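Local coordinates for protein pyridine synthase TbtD (Thermobispora bispora, PDB 5WA4) that probably catalyses the formal [4+2] aza-cycloaddition that builds the pyridine ring of the thiopeptide antibiotic thiomuracin, and binds an N-terminal leader peptide fragment of its substrate, at residues R31-A36 with H77-Y82; I167-V172 with T224-A229. All blocks are in the same frame, centred on the assembly; numbering follows the deposited sequence.

Contact 1. Residues R31-A36 with H77-Y82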
ATOM      1  N   ARG E  31      20.742  39.044 -23.836  1.00 70.41           N
ATOM      2  CA  ARG E  31      20.141  39.210 -25.165  1.00 76.27           C
ATOM      3  C   ARG E  31      21.066  39.934 -26.168  1.00 79.12           C
ATOM      4  O   ARG E  31      21.273  39.427 -27.274  1.00 78.13           O
ATOM      5  CB  ARG E  31      18.787  39.939 -25.078  1.00 70.78           C
ATOM      6  CG  ARG E  31      18.332  40.534 -26.405  1.00 72.51           C
ATOM      7  CD  ARG E  31      16.881  41.018 -26.395  1.00 66.26           C
ATOM      8  NE  ARG E  31      16.689  42.190 -25.553  1.00 67.89           N
ATOM      9  CZ  ARG E  31      15.592  42.944 -25.584  1.00 81.02           C
ATOM     10  NH1 ARG E  31      14.615  42.636 -26.443  1.00 70.73           N
ATOM     11  NH2 ARG E  31      15.475  44.004 -24.771  1.00 67.39           N
ATOM     12  N   PRO E  32      21.630  41.104 -25.796  1.00 82.63           N
ATOM     13  CA  PRO E  32      22.613  41.716 -26.704  1.00 82.77           C
ATOM     14  C   PRO E  32      23.757  40.785 -27.144  1.00 79.15           C
ATOM     15  O   PRO E  32      24.093  40.777 -28.324  1.00 82.39           O
ATOM     16  CB  PRO E  32      23.165  42.876 -25.874  1.00 79.75           C
ATOM     17  CG  PRO E  32      22.034  43.268 -25.005  1.00 75.60           C
ATOM     18  CD  PRO E  32      21.342  41.986 -24.645  1.00 76.68           C
ATOM     19  N   ALA E  33      24.342  40.028 -26.220  1.00 78.76           N
ATOM     20  CA  ALA E  33      25.419  39.106 -26.568  1.00 79.80           C
ATOM     21  C   ALA E  33      24.942  38.117 -27.633  1.00 81.84           C
ATOM     22  O   ALA E  33      25.695  37.752 -28.537  1.00 78.19           O
ATOM     23  CB  ALA E  33      25.914  38.370 -25.335  1.00 76.51           C
ATOM     24  N   PHE E  34      23.676  37.716 -27.525  1.00 79.17           N
ATOM     25  CA  PHE E  34      23.071  36.751 -28.437  1.00 76.45           C
ATOM     26  C   PHE E  34      22.895  37.335 -29.828  1.00 76.19           C
ATOM     27  O   PHE E  34      23.104  36.640 -30.825  1.00 76.99           O
ATOM     28  CB  PHE E  34      21.708  36.269 -27.916  1.00 73.60           C
ATOM     29  CG  PHE E  34      21.784  35.105 -26.956  1.00 67.85           C
ATOM     30  CD1 PHE E  34      22.943  34.843 -26.234  1.00 71.59           C
ATOM     31  CD2 PHE E  34      20.682  34.281 -26.773  1.00 62.06           C
ATOM     32  CE1 PHE E  34      23.005  33.770 -25.347  1.00 69.72           C
ATOM     33  CE2 PHE E  34      20.732  33.213 -25.892  1.00 70.79           C
ATOM     34  CZ  PHE E  34      21.897  32.951 -25.175  1.00 66.88           C
ATOM     35  N   ALA E  35      22.487  38.601 -29.898  1.00 77.41           N
ATOM     36  CA  ALA E  35      22.335  39.272 -31.189  1.00 76.64           C
ATOM     37  C   ALA E  35      23.713  39.470 -31.830  1.00 82.24           C
ATOM     38  O   ALA E  35      23.864  39.390 -33.060  1.00 70.93           O
ATOM     39  CB  ALA E  35      21.617  40.600 -31.026  1.00 68.69           C
ATOM     40  N   ALA E  36      24.712  39.688 -30.970  1.00 78.53           N
ATOM     41  CA  ALA E  36      26.091  39.942 -31.379  1.00 75.21           C
ATOM     42  C   ALA E  36      26.714  38.807 -32.187  1.00 78.29           C
ATOM     43  O   ALA E  36      27.687  39.026 -32.905  1.00 82.80           O
ATOM     44  CB  ALA E  36      26.941  40.219 -30.161  1.00 81.25           C
ATOM     45  N   HIS E  77      32.429  40.230 -23.365  1.00 93.44           N
ATOM     46  CA  HIS E  77      32.346  41.676 -23.529  1.00 97.96           C
ATOM     47  C   HIS E  77      30.976  42.230 -23.112  1.00 95.17           C
ATOM     48  O   HIS E  77      30.900  43.131 -22.271  1.00 93.56           O
ATOM     49  CB  HIS E  77      32.665  42.087 -24.974  1.00101.58           C
ATOM     50  CG  HIS E  77      32.712  43.572 -25.185  1.00102.38           C
ATOM     51  ND1 HIS E  77      33.503  44.408 -24.423  1.00101.66           N
ATOM     52  CD2 HIS E  77      32.069  44.368 -26.072  1.00100.99           C
ATOM     53  CE1 HIS E  77      33.339  45.655 -24.829  1.00103.92           C
ATOM     54  NE2 HIS E  77      32.477  45.658 -25.830  1.00100.78           N
ATOM     55  N   VAL E  78      29.901  41.694 -23.685  1.00 90.39           N
ATOM     56  CA  VAL E  78      28.571  42.256 -23.455  1.00 85.25           C
ATOM     57  C   VAL E  78      27.964  41.798 -22.126  1.00 85.54           C
ATOM     58  O   VAL E  78      27.295  42.584 -21.455  1.00 81.42           O
ATOM     59  CB  VAL E  78      27.596  41.891 -24.594  1.00 86.03           C
ATOM     60  CG1 VAL E  78      26.196  42.460 -24.322  1.00 76.40           C
ATOM     61  CG2 VAL E  78      28.137  42.359 -25.927  1.00 84.98           C
ATOM     62  N   VAL E  79      28.188  40.536 -21.748  1.00 90.67           N
ATOM     63  CA  VAL E  79      27.692  40.038 -20.459  1.00 88.86           C
ATOM     64  C   VAL E  79      28.599  40.558 -19.355  1.00 83.91           C
ATOM     65  O   VAL E  79      28.121  41.148 -18.391  1.00 88.24           O
ATOM     66  CB  VAL E  79      27.603  38.480 -20.385  1.00 85.42           C
ATOM     67  CG1 VAL E  79      27.069  38.035 -19.046  1.00 77.54           C
ATOM     68  CG2 VAL E  79      26.703  37.945 -21.474  1.00 86.53           C
ATOM     69  N   GLY E  80      29.907  40.367 -19.504  1.00 85.93           N
ATOM     70  CA  GLY E  80      30.866  40.901 -18.546  1.00 87.78           C
ATOM     71  C   GLY E  80      30.691  42.402 -18.360  1.00 92.18           C
ATOM     72  O   GLY E  80      30.949  42.940 -17.278  1.00 89.84           O
ATOM     73  N   GLY E  81      30.233  43.067 -19.422  1.00 88.19           N
ATOM     74  CA  GLY E  81      29.936  44.486 -19.396  1.00 80.28           C
ATOM     75  C   GLY E  81      28.757  44.828 -18.510  1.00 83.76           C
ATOM     76  O   GLY E  81      28.749  45.872 -17.847  1.00 86.69           O
ATOM     77  N   TYR E  82      27.747  43.962 -18.502  1.00 80.58           N
ATOM     78  CA  TYR E  82      26.615  44.151 -17.606  1.00 75.14           C
ATOM     79  C   TYR E  82      27.064  43.967 -16.167  1.00 82.78           C
ATOM     80  O   TYR E  82      26.686  44.738 -15.279  1.00 79.79           O
ATOM     81  CB  TYR E  82      25.482  43.181 -17.930  1.00 67.35           C
ATOM     82  CG  TYR E  82      24.306  43.279 -16.980  1.00 68.62           C
ATOM     83  CD1 TYR E  82      24.296  42.593 -15.765  1.00 67.57           C
ATOM     84  CD2 TYR E  82      23.203  44.060 -17.296  1.00 67.81           C
ATOM     85  CE1 TYR E  82      23.226  42.689 -14.899  1.00 66.00           C
ATOM     86  CE2 TYR E  82      22.124  44.161 -16.429  1.00 68.11           C
ATOM     87  CZ  TYR E  82      22.142  43.476 -15.235  1.00 65.95           C
ATOM     88  OH  TYR E  82      21.073  43.574 -14.380  1.00 67.93           O
TER
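Val78 holds CG1 anti to its backbone N (chi1 179°), which carries that methyl across to Pro32 and Ala33. Val79 has the same rotamer (chi1 -179°), but here the other methyl, CG2, beside the backbone N, does the touching. Val78 CG1 lies against the ring carbon Pro32 CB at 3.4 Å and also sits over the backbone at the next residue, 3.6 Å from Ala33 N. The Ala33 methyl in turn meets both valines: its CB is 4.0 Å from Val78 CB and equally 4.0 Å from Val79 CG2. No hydrogen bond crosses the interface, which is held by apolar packing of branched valines against two compact residues. Alanine suits this place because its side chain ends at CB, so the backbones can come within 5.4 Å between Ala33 CA and Val78 CA. The segment axes approach to 8.6 Å and run nearly antiparallel, at 167°. Proline offers a compact apolar ring, and since its N carries no hydrogen, helix 22-35 is kinked there. Phe34 rests on Ala44 and Phe46 of strand 44-49, while Tyr82 packs on Asp24, Leu25 and Asp28 of helix 22-35, its OH hydrogen-bonded to the OH of Tyr17, just before that helix. Helices 22-35 and 64-85 thus pack together, with strands 44-49 and 55-62 between them in the chain. The beta-alpha-beta-beta-alpha-beta succession, with helix 98-107 inserted before the last strand, and the antiparallel strand order 2-3-1-4 are consistent with a ferredoxin-like alpha+beta fold.

Contact 2. Residues I167-V172 with T224-A229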
ATOM      1  N   ILE E 167       0.511  37.322 -17.901  1.00 44.70           N
ATOM      2  CA  ILE E 167       1.107  36.713 -19.067  1.00 55.15           C
ATOM      3  C   ILE E 167       0.915  35.193 -18.978  1.00 49.35           C
ATOM      4  O   ILE E 167       0.411  34.564 -19.918  1.00 48.48           O
ATOM      5  CB  ILE E 167       2.586  37.067 -19.195  1.00 57.78           C
ATOM      6  CG1 ILE E 167       2.722  38.584 -19.423  1.00 50.44           C
ATOM      7  CG2 ILE E 167       3.225  36.238 -20.315  1.00 41.02           C
ATOM      8  CD1 ILE E 167       4.171  39.112 -19.493  1.00 52.33           C
ATOM      9  N   ALA E 168       1.266  34.624 -17.829  1.00 46.74           N
ATOM     10  CA  ALA E 168       1.099  33.198 -17.601  1.00 47.91           C
ATOM     11  C   ALA E 168      -0.349  32.768 -17.782  1.00 51.36           C
ATOM     12  O   ALA E 168      -0.612  31.701 -18.334  1.00 53.05           O
ATOM     13  CB  ALA E 168       1.578  32.817 -16.247  1.00 43.66           C
ATOM     14  N   PHE E 169      -1.297  33.583 -17.342  1.00 49.18           N
ATOM     15  CA  PHE E 169      -2.691  33.194 -17.515  1.00 47.14           C
ATOM     16  C   PHE E 169      -2.988  33.024 -19.004  1.00 52.89           C
ATOM     17  O   PHE E 169      -3.518  31.991 -19.417  1.00 50.09           O
ATOM     18  CB  PHE E 169      -3.628  34.220 -16.884  1.00 50.82           C
ATOM     19  CG  PHE E 169      -5.097  33.873 -17.006  1.00 49.74           C
ATOM     20  CD1 PHE E 169      -5.846  34.328 -18.084  1.00 43.64           C
ATOM     21  CD2 PHE E 169      -5.726  33.102 -16.046  1.00 49.95           C
ATOM     22  CE1 PHE E 169      -7.199  34.013 -18.195  1.00 50.34           C
ATOM     23  CE2 PHE E 169      -7.086  32.794 -16.151  1.00 51.03           C
ATOM     24  CZ  PHE E 169      -7.819  33.254 -17.223  1.00 44.06           C
ATOM     25  N   ASP E 170      -2.613  34.026 -19.803  1.00 52.27           N
ATOM     26  CA  ASP E 170      -2.855  34.001 -21.244  1.00 51.75           C
ATOM     27  C   ASP E 170      -2.218  32.751 -21.898  1.00 53.43           C
ATOM     28  O   ASP E 170      -2.914  31.970 -22.552  1.00 47.27           O
ATOM     29  CB  ASP E 170      -2.323  35.278 -21.926  1.00 60.34           C
ATOM     30  CG  ASP E 170      -3.068  36.567 -21.510  1.00 57.91           C
ATOM     31  OD1 ASP E 170      -4.220  36.504 -21.041  1.00 54.58           O
ATOM     32  OD2 ASP E 170      -2.491  37.667 -21.695  1.00 61.30           O
ATOM     33  N   LEU E 171      -0.910  32.556 -21.705  1.00 51.48           N
ATOM     34  CA  LEU E 171      -0.206  31.426 -22.314  1.00 45.19           C
ATOM     35  C   LEU E 171      -0.819  30.091 -21.931  1.00 49.46           C
ATOM     36  O   LEU E 171      -1.136  29.271 -22.795  1.00 50.54           O
ATOM     37  CB  LEU E 171       1.270  31.436 -21.933  1.00 41.39           C
ATOM     38  CG  LEU E 171       2.009  32.655 -22.475  1.00 41.97           C
ATOM     39  CD1 LEU E 171       3.514  32.588 -22.191  1.00 38.89           C
ATOM     40  CD2 LEU E 171       1.703  32.840 -23.957  1.00 38.01           C
ATOM     41  N   VAL E 172      -0.991  29.871 -20.636  1.00 48.15           N
ATOM     42  CA  VAL E 172      -1.565  28.618 -20.148  1.00 49.13           C
ATOM     43  C   VAL E 172      -2.935  28.336 -20.770  1.00 44.76           C
ATOM     44  O   VAL E 172      -3.175  27.254 -21.271  1.00 48.81           O
ATOM     45  CB  VAL E 172      -1.657  28.636 -18.601  1.00 44.87           C
ATOM     46  CG1 VAL E 172      -2.845  27.856 -18.096  1.00 41.87           C
ATOM     47  CG2 VAL E 172      -0.366  28.129 -17.997  1.00 39.28           C
ATOM     48  N   THR E 224     -13.435  35.691 -16.524  1.00 66.00           N
ATOM     49  CA  THR E 224     -14.207  34.992 -17.537  1.00 66.31           C
ATOM     50  C   THR E 224     -14.097  35.672 -18.881  1.00 74.43           C
ATOM     51  O   THR E 224     -14.016  35.008 -19.917  1.00 75.74           O
ATOM     52  CB  THR E 224     -15.686  34.912 -17.180  1.00 68.90           C
ATOM     53  OG1 THR E 224     -16.142  36.211 -16.779  1.00 76.04           O
ATOM     54  CG2 THR E 224     -15.924  33.907 -16.078  1.00 64.92           C
ATOM     55  N   GLU E 225     -14.099  36.998 -18.875  1.00 75.78           N
ATOM     56  CA  GLU E 225     -14.124  37.706 -20.145  1.00 81.06           C
ATOM     57  C   GLU E 225     -12.719  37.865 -20.750  1.00 77.40           C
ATOM     58  O   GLU E 225     -12.588  38.053 -21.970  1.00 86.14           O
ATOM     59  CB  GLU E 225     -14.854  39.047 -19.993  1.00 77.19           C
ATOM     60  CG  GLU E 225     -16.382  38.852 -20.029  1.00 83.01           C
ATOM     61  CD  GLU E 225     -17.168  40.065 -19.569  1.00 99.51           C
ATOM     62  OE1 GLU E 225     -16.558  40.989 -18.987  1.00102.39           O
ATOM     63  OE2 GLU E 225     -18.401  40.094 -19.779  1.00101.61           O
ATOM     64  N   ARG E 226     -11.671  37.722 -19.937  1.00 64.02           N
ATOM     65  CA  ARG E 226     -10.338  37.585 -20.521  1.00 60.50           C
ATOM     66  C   ARG E 226     -10.101  36.163 -21.084  1.00 63.68           C
ATOM     67  O   ARG E 226      -9.377  35.988 -22.062  1.00 55.92           O
ATOM     68  CB  ARG E 226      -9.255  37.924 -19.514  1.00 52.58           C
ATOM     69  CG  ARG E 226      -7.951  38.174 -20.200  1.00 53.34           C
ATOM     70  CD  ARG E 226      -6.819  38.349 -19.250  1.00 45.88           C
ATOM     71  NE  ARG E 226      -5.600  38.648 -19.993  1.00 58.31           N
ATOM     72  CZ  ARG E 226      -5.294  39.852 -20.469  1.00 55.83           C
ATOM     73  NH1 ARG E 226      -6.138  40.854 -20.291  1.00 61.19           N
ATOM     74  NH2 ARG E 226      -4.151  40.058 -21.121  1.00 48.09           N
ATOM     75  N   LEU E 227     -10.725  35.156 -20.480  1.00 56.52           N
ATOM     76  CA  LEU E 227     -10.566  33.791 -20.949  1.00 63.61           C
ATOM     77  C   LEU E 227     -11.300  33.599 -22.283  1.00 59.98           C
ATOM     78  O   LEU E 227     -10.762  33.009 -23.212  1.00 51.81           O
ATOM     79  CB  LEU E 227     -11.055  32.794 -19.894  1.00 64.38           C
ATOM     80  CG  LEU E 227     -11.139  31.315 -20.285  1.00 54.96           C
ATOM     81  CD1 LEU E 227     -10.655  30.475 -19.132  1.00 52.60           C
ATOM     82  CD2 LEU E 227     -12.549  30.905 -20.651  1.00 58.02           C
ATOM     83  N   ILE E 228     -12.521  34.115 -22.373  1.00 66.00           N
ATOM     84  CA  ILE E 228     -13.217  34.231 -23.656  1.00 64.95           C
ATOM     85  C   ILE E 228     -12.365  34.964 -24.709  1.00 63.67           C
ATOM     86  O   ILE E 228     -12.348  34.590 -25.878  1.00 68.01           O
ATOM     87  CB  ILE E 228     -14.557  34.974 -23.499  1.00 63.70           C
ATOM     88  CG1 ILE E 228     -15.485  34.198 -22.568  1.00 64.54           C
ATOM     89  CG2 ILE E 228     -15.229  35.141 -24.844  1.00 60.86           C
ATOM     90  CD1 ILE E 228     -16.829  34.845 -22.380  1.00 62.00           C
ATOM     91  N   ALA E 229     -11.644  35.997 -24.286  1.00 64.76           N
ATOM     92  CA  ALA E 229     -10.830  36.777 -25.208  1.00 63.91           C
ATOM     93  C   ALA E 229      -9.504  36.083 -25.584  1.00 67.16           C
ATOM     94  O   ALA E 229      -9.027  36.230 -26.718  1.00 66.23           O
ATOM     95  CB  ALA E 229     -10.563  38.164 -24.619  1.00 42.61           C
TER
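Phe169 brings the edge of its ring against Leu227, whose CB lies near the ring plane, 4.2 Å from Phe169 CZ, while Arg226 CD approaches the same ring obliquely, 4.3 Å from Phe169 CD1. This is helix-helix packing within the all-helical part of the chain, between helices 164-178 and 220-235, whose segment axes cross at -48° with a closest approach of 10.3 Å. That spacing is bridged by long side chains, an aromatic ring and an arginine. Arg226 has CG anti to the backbone N (chi1 -163°) and runs extended from CG to NE, which takes CD past Phe169 and delivers the guanidinium to Asp170. The buried carboxylate is thereby paired with a positive charge, probably favouring its ionised form. Asp170 also packs on His245 and Val246 of helix 244-265, and Leu227 on Ala345 and Val349 of helix 332-352. On the ligand side, both Phe169 and Arg226 touch an apolar side chain of the bound leader peptide, so the pair contributes to the surface that receives it. The salt bridge is a side-on, bidentate grip with carboxylate and guanidinium planes only 17° apart. Each oxygen offers its syn lone pair: Arg226 NE donates to Asp170 OD1 at 2.8 Å, slightly tilted from the guanidinium plane, and Arg226 NH2 donates almost straight to Asp170 OD2 at 3.0 Å, within that plane.

How the contacts relate
From the N terminus, strand 9-16 leads into helix 22-35, and the chain then forms strands 44-49 and 55-62 before helix 64-85 returns, where contact 1 closes a loop of 40 residues. After helix 98-107, strand 123-128 completes the sheet, and helix 135-159 follows; its Tyr152 meets Arg31 in a cation-pi contact, linking that helix to helix 22-35. Contact 2 opens only afterwards and closes a second loop, 51 residues long and built of helices without strands. The two loops are therefore in series, neither nested nor crossed. The centres of contact 1 and contact 2 are about 34 Å apart, and the nearest atoms of contact 1 and contact 2 about 13 Å. Contact 1 thus ties the helices of the alpha+beta part, contact 2 those of the helical part.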